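Side-chain contacts in neuroglobin (Symsagittifera roscoffensis, PDB 4B4Y), which binds haem and molecular oxygen, and as a neuroglobin probably serves oxygen handling in nervous tissue: residues Q38-N43 against P51-S56; G118-Q123 against E139-A144; E19-L24 against C82-N87. All coordinates share one frame; numbering follows the deposited sequence.

Contact 1. Residues Q38-N43 against P51-S56; sequences QFMEEN and PWADAS. With HEM (protoporphyrin IX containing Fe), chain B.
The side chain of Met-40, on helix 28-42, holds CG anti to its carbonyl carbon (chi1 -66°) and then bends at its last torsion, chi3 78°, which swings CE toward the loop that carries Trp-52 and Ala-53. Trp-52 holds CG between its own backbone N and carbonyl carbon, chi1 47°, and this turns the indole so that its benzo end lies against Met-40 and its NE1 corner at the haem propionate. Met-40 SD lies 3.9 Å from Trp-52 CH2, a Met-aromatic contact in which the sulfur comes obliquely to the six-membered ring. Beyond it, Met-40 CE rests 3.8 Å from Ala-53 CB. In globin terms the loop between the C helix, 46-49, and the D helix, 59-62, is packed here against the end of the B helix, 28-42, beside the haem pocket. There Trp-52 NE1 donates to haem propionate O1D at 2.8 Å; the oxygen lies at the indole edge, in its plane, though the hydrogen bond is bent. Phe-39, the residue before Met-40, brings CZ to 3.8 Å from the haem methyl CMC. Replacing Trp-52 by an alanine would probably leave propionate O1D without this donor and open a gap beside Met-40 SD. The indole also stacks with Phe-50, and Lys-107 of the second subunit donates to the backbone oxygens of Pro-51 and Ala-53.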
# COMPACT_ATOMS: atom_id res chain seq x y z
N GLN A 38 -5.60 16.74 -7.62
CA GLN A 38 -5.02 18.09 -7.45
C GLN A 38 -3.85 17.95 -6.46
O GLN A 38 -2.81 18.61 -6.64
CB GLN A 38 -6.06 19.03 -6.86
CG GLN A 38 -5.56 20.54 -6.74
CD GLN A 38 -6.45 21.42 -5.80
OE1 GLN A 38 -7.53 20.96 -5.32
NE2 GLN A 38 -6.00 22.68 -5.52
N PHE A 39 -4.04 17.16 -5.38
CA PHE A 39 -2.98 16.99 -4.37
C PHE A 39 -1.67 16.49 -5.02
O PHE A 39 -0.56 16.97 -4.70
CB PHE A 39 -3.43 15.98 -3.34
CG PHE A 39 -2.45 15.72 -2.21
CD1 PHE A 39 -1.94 16.73 -1.46
CD2 PHE A 39 -2.10 14.41 -1.88
CE1 PHE A 39 -1.05 16.45 -0.37
CE2 PHE A 39 -1.27 14.12 -0.82
CZ PHE A 39 -0.73 15.11 -0.07
N MET A 40 -1.81 15.51 -5.92
CA MET A 40 -0.66 14.92 -6.61
C MET A 40 -0.07 15.90 -7.68
O MET A 40 1.12 15.89 -7.86
CB MET A 40 -1.06 13.55 -7.24
CG MET A 40 -1.41 12.46 -6.13
SD MET A 40 -1.89 10.89 -6.94
CE MET A 40 -0.20 10.27 -7.40
N GLU A 41 -0.90 16.70 -8.35
CA GLU A 41 -0.40 17.76 -9.24
C GLU A 41 0.43 18.80 -8.54
O GLU A 41 1.54 19.20 -9.03
CB GLU A 41 -1.57 18.41 -10.00
CG GLU A 41 -2.17 17.42 -10.98
CD GLU A 41 -3.40 17.95 -11.65
OE1 GLU A 41 -4.01 18.87 -11.04
OE2 GLU A 41 -3.77 17.39 -12.75
N GLU A 42 -0.00 19.22 -7.37
CA GLU A 42 0.66 20.32 -6.67
C GLU A 42 1.79 19.86 -5.81
O GLU A 42 2.74 20.68 -5.46
CB GLU A 42 -0.37 21.16 -5.85
CG GLU A 42 -1.58 21.73 -6.70
CD GLU A 42 -2.63 22.52 -5.87
OE1 GLU A 42 -2.63 22.47 -4.59
OE2 GLU A 42 -3.40 23.30 -6.48
N ASN A 43 1.80 18.56 -5.44
CA ASN A 43 2.88 18.07 -4.52
C ASN A 43 3.52 16.82 -5.13
O ASN A 43 3.12 15.65 -4.81
CB ASN A 43 2.30 17.74 -3.19
CG ASN A 43 1.54 18.95 -2.58
OD1 ASN A 43 2.14 19.81 -1.93
ND2 ASN A 43 0.22 19.02 -2.85
N PRO A 51 3.00 4.27 -2.89
CA PRO A 51 3.76 3.24 -3.61
C PRO A 51 3.15 2.91 -4.93
O PRO A 51 3.87 2.58 -5.82
CB PRO A 51 3.66 1.97 -2.70
CG PRO A 51 3.14 2.51 -1.34
CD PRO A 51 2.32 3.77 -1.67
N TRP A 52 1.83 2.95 -5.06
CA TRP A 52 1.21 2.61 -6.29
C TRP A 52 1.31 3.67 -7.36
O TRP A 52 0.86 3.45 -8.52
CB TRP A 52 -0.25 2.35 -5.99
CG TRP A 52 -0.85 3.40 -5.14
CD1 TRP A 52 -1.01 3.37 -3.77
CD2 TRP A 52 -1.37 4.69 -5.61
NE1 TRP A 52 -1.67 4.59 -3.37
CE2 TRP A 52 -1.89 5.38 -4.47
CE3 TRP A 52 -1.48 5.29 -6.87
CZ2 TRP A 52 -2.47 6.67 -4.57
CZ3 TRP A 52 -2.06 6.55 -6.96
CH2 TRP A 52 -2.56 7.22 -5.82
N ALA A 53 1.82 4.86 -7.02
CA ALA A 53 1.79 5.96 -8.00
C ALA A 53 2.91 5.72 -9.02
O ALA A 53 4.07 5.42 -8.65
CB ALA A 53 2.09 7.30 -7.25
N ASP A 54 2.61 5.95 -10.29
CA ASP A 54 3.56 5.65 -11.35
C ASP A 54 4.14 6.97 -11.83
O ASP A 54 3.51 7.72 -12.56
CB ASP A 54 2.83 4.90 -12.48
CG ASP A 54 3.76 4.53 -13.68
OD1 ASP A 54 4.91 5.08 -13.89
OD2 ASP A 54 3.30 3.63 -14.45
N ALA A 55 5.36 7.22 -11.44
CA ALA A 55 6.05 8.43 -11.75
C ALA A 55 6.24 8.77 -13.26
O ALA A 55 6.65 9.89 -13.59
CB ALA A 55 7.41 8.36 -11.08
N SER A 56 6.03 7.80 -14.16
CA SER A 56 6.09 8.09 -15.61
C SER A 56 4.74 8.66 -16.11
O SER A 56 4.58 9.04 -17.28
CB SER A 56 6.48 6.83 -16.40
OG SER A 56 5.39 5.90 -16.44
CHA HEM B . -2.80 5.42 3.48
CHB HEM B . -6.42 8.31 4.78
CHC HEM B . -3.29 12.07 4.78
CHD HEM B . -0.08 9.37 2.45
C1A HEM B . -4.05 5.86 3.85
C2A HEM B . -5.18 5.05 4.16
C3A HEM B . -6.17 5.83 4.50
C4A HEM B . -5.69 7.16 4.49
CMA HEM B . -7.62 5.43 4.95
CAA HEM B . -5.17 3.49 4.08
CBA HEM B . -5.75 3.09 2.74
CGA HEM B . -5.54 1.62 2.44
O1A HEM B . -5.71 0.74 3.28
O2A HEM B . -5.17 1.30 1.29
C1B HEM B . -5.90 9.61 4.94
C2B HEM B . -6.59 10.76 5.49
C3B HEM B . -5.74 11.78 5.52
C4B HEM B . -4.48 11.32 4.95
CMB HEM B . -8.06 10.71 5.97
CAB HEM B . -6.03 13.22 5.97
CBB HEM B . -6.23 13.48 7.27
C1C HEM B . -2.18 11.68 4.06
C2C HEM B . -1.14 12.55 3.48
C3C HEM B . -0.32 11.81 2.77
C4C HEM B . -0.77 10.46 2.91
CMC HEM B . -1.09 14.10 3.60
CAC HEM B . 0.97 12.31 2.00
CBC HEM B . 1.30 11.67 0.87
C1D HEM B . -0.39 8.04 2.68
C2D HEM B . 0.49 6.87 2.47
C3D HEM B . -0.40 5.74 2.80
C4D HEM B . -1.72 6.23 3.13
CMD HEM B . 1.93 6.77 1.96
CAD HEM B . -0.11 4.25 2.65
CBD HEM B . -0.77 4.99 1.44
CGD HEM B . -0.90 3.93 0.52
O1D HEM B . -1.16 4.28 -0.65
O2D HEM B . -0.65 2.81 1.08
NA HEM B . -4.40 7.13 4.07
NB HEM B . -4.64 9.99 4.65
NC HEM B . -1.93 10.42 3.67
ND HEM B . -1.62 7.59 3.13
FE HEM B . -3.12 8.73 3.90

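Contact 2. Residues G118-Q123 against E139-A144; sequences GCILTQ and EAWLKA
Leu-121 points its CB past helix 139-144 rather than straight at it, and the rest of the side chain turns in to meet Trp-141 and Leu-142. CG comes first, 4.1 Å from Trp-141 CB. Both methyls rest against that same carbon: CD1 lies 4.0 Å from Trp-141 CB, and CD2 lies 3.9 Å from it. Each methyl also reaches the exposed Leu-142, CD2 lying 3.8 Å from Leu-142 CG and CD1 4.1 Å from Leu-142 CD2; the two leucine side chains cross at about a right angle. These residues join helices 111-127 and 135-153, which correspond to the G and H helices of the globin fold and run roughly antiparallel, 145° between the segment directions, with the axes 10.5 Å apart at their closest. Trp-141 sets CG anti to its carbonyl carbon, chi1 -83°, which carries the indole past Leu-121 to the neighbouring Ile-120, whose CG2 approaches Trp-141 CZ3 obliquely at 4.3 Å. The indole N-H is used on the far side, where NE1 binds Asp-20 OD2 of helix 11-24.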
# COMPACT_ATOMS: atom_id res chain seq x y z
N GLY A 118 -5.77 21.92 2.10
CA GLY A 118 -6.12 23.00 1.12
C GLY A 118 -6.82 22.48 -0.09
O GLY A 118 -7.72 23.15 -0.66
N CYS A 119 -6.42 21.29 -0.54
CA CYS A 119 -7.09 20.70 -1.71
C CYS A 119 -8.54 20.29 -1.45
O CYS A 119 -9.40 20.40 -2.37
CB CYS A 119 -6.33 19.49 -2.27
SG CYS A 119 -4.57 19.84 -2.84
N ILE A 120 -8.80 19.72 -0.25
CA ILE A 120 -10.21 19.36 0.10
C ILE A 120 -11.02 20.66 0.06
O ILE A 120 -12.02 20.73 -0.62
CB ILE A 120 -10.24 18.69 1.50
CG1 ILE A 120 -9.63 17.26 1.35
CG2 ILE A 120 -11.68 18.61 1.97
CD1 ILE A 120 -9.15 16.67 2.68
N LEU A 121 -10.58 21.69 0.80
CA LEU A 121 -11.31 23.00 0.81
C LEU A 121 -11.54 23.60 -0.58
O LEU A 121 -12.61 24.13 -0.84
CB LEU A 121 -10.66 24.01 1.83
CG LEU A 121 -11.44 23.67 3.13
CD1 LEU A 121 -10.88 22.43 4.02
CD2 LEU A 121 -11.72 24.86 3.92
N THR A 122 -10.57 23.46 -1.50
CA THR A 122 -10.74 23.95 -2.86
C THR A 122 -11.83 23.20 -3.62
O THR A 122 -12.60 23.83 -4.41
CB THR A 122 -9.38 23.83 -3.73
OG1 THR A 122 -8.46 24.83 -3.30
CG2 THR A 122 -9.67 24.03 -5.24
N GLN A 123 -11.79 21.85 -3.55
CA GLN A 123 -12.85 21.04 -4.24
C GLN A 123 -14.18 21.21 -3.55
O GLN A 123 -15.15 21.25 -4.23
CB GLN A 123 -12.48 19.54 -4.35
CG GLN A 123 -11.11 19.38 -5.04
CD GLN A 123 -11.09 19.95 -6.44
OE1 GLN A 123 -10.03 20.39 -6.90
NE2 GLN A 123 -12.19 19.90 -7.13
N GLU A 139 -14.46 27.87 8.21
CA GLU A 139 -13.90 27.51 9.53
C GLU A 139 -14.43 26.15 9.99
O GLU A 139 -13.69 25.39 10.63
CB GLU A 139 -14.35 28.52 10.64
CG GLU A 139 -13.60 29.78 10.86
CD GLU A 139 -14.09 30.51 12.15
OE1 GLU A 139 -14.13 29.88 13.28
OE2 GLU A 139 -14.42 31.72 12.02
N ALA A 140 -15.70 25.83 9.71
CA ALA A 140 -16.20 24.48 10.11
C ALA A 140 -15.39 23.35 9.38
O ALA A 140 -14.92 22.37 10.01
CB ALA A 140 -17.74 24.34 9.78
N TRP A 141 -15.20 23.51 8.07
CA TRP A 141 -14.38 22.50 7.30
C TRP A 141 -12.95 22.43 7.76
O TRP A 141 -12.41 21.35 7.96
CB TRP A 141 -14.43 22.84 5.85
CG TRP A 141 -15.62 22.32 5.23
CD1 TRP A 141 -16.84 22.96 5.06
CD2 TRP A 141 -15.76 21.01 4.66
NE1 TRP A 141 -17.70 22.14 4.35
CE2 TRP A 141 -17.08 20.91 4.17
CE3 TRP A 141 -14.94 19.85 4.65
CZ2 TRP A 141 -17.57 19.76 3.60
CZ3 TRP A 141 -15.43 18.67 4.01
CH2 TRP A 141 -16.75 18.65 3.51
N LEU A 142 -12.36 23.56 8.12
CA LEU A 142 -10.95 23.54 8.56
C LEU A 142 -10.82 22.85 9.89
O LEU A 142 -9.84 22.07 10.20
CB LEU A 142 -10.33 24.98 8.59
CG LEU A 142 -9.99 25.61 7.21
CD1 LEU A 142 -9.78 27.15 7.26
CD2 LEU A 142 -8.78 24.93 6.49
N LYS A 143 -11.78 23.15 10.77
CA LYS A 143 -11.77 22.46 12.07
C LYS A 143 -12.03 20.94 11.88
O LYS A 143 -11.33 20.07 12.46
CB LYS A 143 -12.81 23.10 13.00
CG LYS A 143 -12.57 22.64 14.49
CD LYS A 143 -13.15 23.61 15.54
CE LYS A 143 -12.71 23.12 16.95
NZ LYS A 143 -13.21 23.97 18.08
N ALA A 144 -13.01 20.61 11.09
CA ALA A 144 -13.26 19.20 10.74
C ALA A 144 -11.98 18.52 10.23
O ALA A 144 -11.68 17.39 10.61
CB ALA A 144 -14.39 19.11 9.61

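Contact 3. Residues E19-L24 against C82-N87; sequences EDVQVL and CLVDLN
Val-21 meets Leu-83 and Val-84 here, and all that passes between the two segments is apolar. Val-21 carries CG1 anti to its backbone N (chi1 171°), with CG2 beside that N; this rotamer turns CG2 to Leu-83 and CG1 to Val-84. CG2 meets Leu-83 CD1 at 4.1 Å, the two side chains crossing at a slant, while CG1 faces Val-84 CG2 at a loose 4.4 Å. Val-21 and Leu-83 are buried; Val-84 is exposed. Trp-141 of helix 135-153 touches both Leu-83 and Leu-24, the latter one turn on from Val-21. In globin terms the contact sets the C-terminal part of the A helix, 11-24, against the C-terminal part of the E helix, 66-83, and the residues after it.

The polar side chains of the two segments bond to other parts of the chain. From helix 11-24, Asp-20 OD1 and Glu-19 OE2 both form salt bridges to Lys-137 NZ, so one ammonium is shared by two carboxylates, which would be expected to ease the repulsion between them. From segment 82-87, Asn-87 OD1 accepts from the backbone N of Val-9, tying this segment to the N-terminal residues. Backbone bonds shape each segment: Leu-24 N donates to Asp-20 O at 2.9 Å, a regular helical turn, whereas Asp-85 N reaches back only three residues, to Cys-82 O at 3.1 Å.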
# COMPACT_ATOMS: atom_id res chain seq x y z
N GLU A 19 -24.82 19.98 5.85
CA GLU A 19 -25.44 20.59 4.69
C GLU A 19 -24.49 20.51 3.43
O GLU A 19 -24.98 20.32 2.30
CB GLU A 19 -25.72 22.01 5.06
CG GLU A 19 -26.20 22.93 4.00
CD GLU A 19 -26.26 24.37 4.59
OE1 GLU A 19 -26.75 24.58 5.76
OE2 GLU A 19 -25.84 25.33 3.91
N ASP A 20 -23.16 20.56 3.61
CA ASP A 20 -22.32 20.37 2.39
C ASP A 20 -22.16 18.90 2.03
O ASP A 20 -22.07 18.57 0.85
CB ASP A 20 -20.98 21.09 2.49
CG ASP A 20 -21.14 22.58 2.75
OD1 ASP A 20 -22.13 23.19 2.19
OD2 ASP A 20 -20.27 23.15 3.48
N VAL A 21 -22.09 18.03 3.02
CA VAL A 21 -22.11 16.61 2.69
C VAL A 21 -23.27 16.25 1.74
O VAL A 21 -23.04 15.57 0.73
CB VAL A 21 -22.11 15.76 3.93
CG1 VAL A 21 -22.34 14.30 3.57
CG2 VAL A 21 -20.76 15.89 4.62
N GLN A 22 -24.48 16.80 1.95
CA GLN A 22 -25.57 16.46 1.04
C GLN A 22 -25.30 16.88 -0.36
O GLN A 22 -25.76 16.21 -1.28
CB GLN A 22 -26.88 17.20 1.39
CG GLN A 22 -27.66 16.69 2.54
CD GLN A 22 -29.14 17.26 2.45
OE1 GLN A 22 -29.58 17.76 1.38
NE2 GLN A 22 -29.86 17.20 3.55
N VAL A 23 -24.71 18.08 -0.52
CA VAL A 23 -24.40 18.60 -1.88
C VAL A 23 -23.39 17.67 -2.52
O VAL A 23 -23.52 17.32 -3.71
CB VAL A 23 -23.85 20.10 -1.81
CG1 VAL A 23 -23.32 20.49 -3.13
CG2 VAL A 23 -25.00 21.07 -1.33
N LEU A 24 -22.44 17.17 -1.71
CA LEU A 24 -21.34 16.30 -2.26
C LEU A 24 -21.79 14.86 -2.56
O LEU A 24 -21.22 14.18 -3.48
CB LEU A 24 -20.18 16.25 -1.28
CG LEU A 24 -19.51 17.60 -0.89
CD1 LEU A 24 -18.59 17.50 0.34
CD2 LEU A 24 -18.79 18.10 -2.08
N CYS A 82 -16.04 10.33 9.22
CA CYS A 82 -15.73 11.25 10.33
C CYS A 82 -16.67 12.47 10.22
O CYS A 82 -17.15 12.96 11.27
CB CYS A 82 -14.29 11.78 10.33
SG CYS A 82 -13.04 10.63 10.66
N LEU A 83 -16.91 12.94 9.00
CA LEU A 83 -17.60 14.24 8.76
C LEU A 83 -19.05 14.18 9.30
O LEU A 83 -19.62 15.16 9.82
CB LEU A 83 -17.66 14.54 7.26
CG LEU A 83 -16.35 14.99 6.47
CD1 LEU A 83 -16.76 15.31 4.96
CD2 LEU A 83 -15.84 16.20 7.15
N VAL A 84 -19.59 12.97 9.24
CA VAL A 84 -20.98 12.78 9.46
C VAL A 84 -21.21 12.70 10.98
O VAL A 84 -22.26 12.95 11.48
CB VAL A 84 -21.35 11.61 8.49
CG1 VAL A 84 -21.62 10.27 9.14
CG2 VAL A 84 -22.16 12.11 7.38
N ASP A 85 -20.17 12.50 11.77
CA ASP A 85 -20.35 12.55 13.22
C ASP A 85 -19.03 12.99 13.86
O ASP A 85 -18.30 12.18 14.46
CB ASP A 85 -20.82 11.18 13.76
CG ASP A 85 -20.95 11.13 15.33
OD1 ASP A 85 -20.93 12.18 16.06
OD2 ASP A 85 -21.01 9.99 15.84
N LEU A 86 -18.72 14.28 13.77
CA LEU A 86 -17.35 14.76 14.11
C LEU A 86 -16.99 14.57 15.54
O LEU A 86 -15.84 14.19 15.84
CB LEU A 86 -17.09 16.21 13.71
CG LEU A 86 -16.85 16.28 12.19
CD1 LEU A 86 -17.21 17.63 11.59
CD2 LEU A 86 -15.42 15.81 11.76
N ASN A 87 -17.95 14.84 16.42
CA ASN A 87 -17.70 14.73 17.88
C ASN A 87 -17.62 13.29 18.43
O ASN A 87 -16.99 13.04 19.46
CB ASN A 87 -18.71 15.59 18.66
CG ASN A 87 -18.44 17.11 18.48
OD1 ASN A 87 -17.31 17.50 18.14
ND2 ASN A 87 -19.47 17.94 18.67

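In the fold
Contact 2 lies nearest the middle of the chain, its centre about 8 Å from the chain's centre, while contacts 1 and 3 sit farther out on opposite sides of it. Contact 1 is wholly buried among its touching residues; contacts 2 and 3 each pair buried side chains with one exposed one. No helix is shared between contacts, but neighbours touch: Ala-144 CB packs on Leu-86 CD1 at 3.8 Å, joining contacts 2 and 3, and Cys-119 SG lies 3.6 Å from Phe-39 CA, joining contacts 1 and 2. All three are apolar across their segments. Contact 1 alone has sulfur against an aromatic ring and a polar bond to the haem; contact 3 is purely aliphatic.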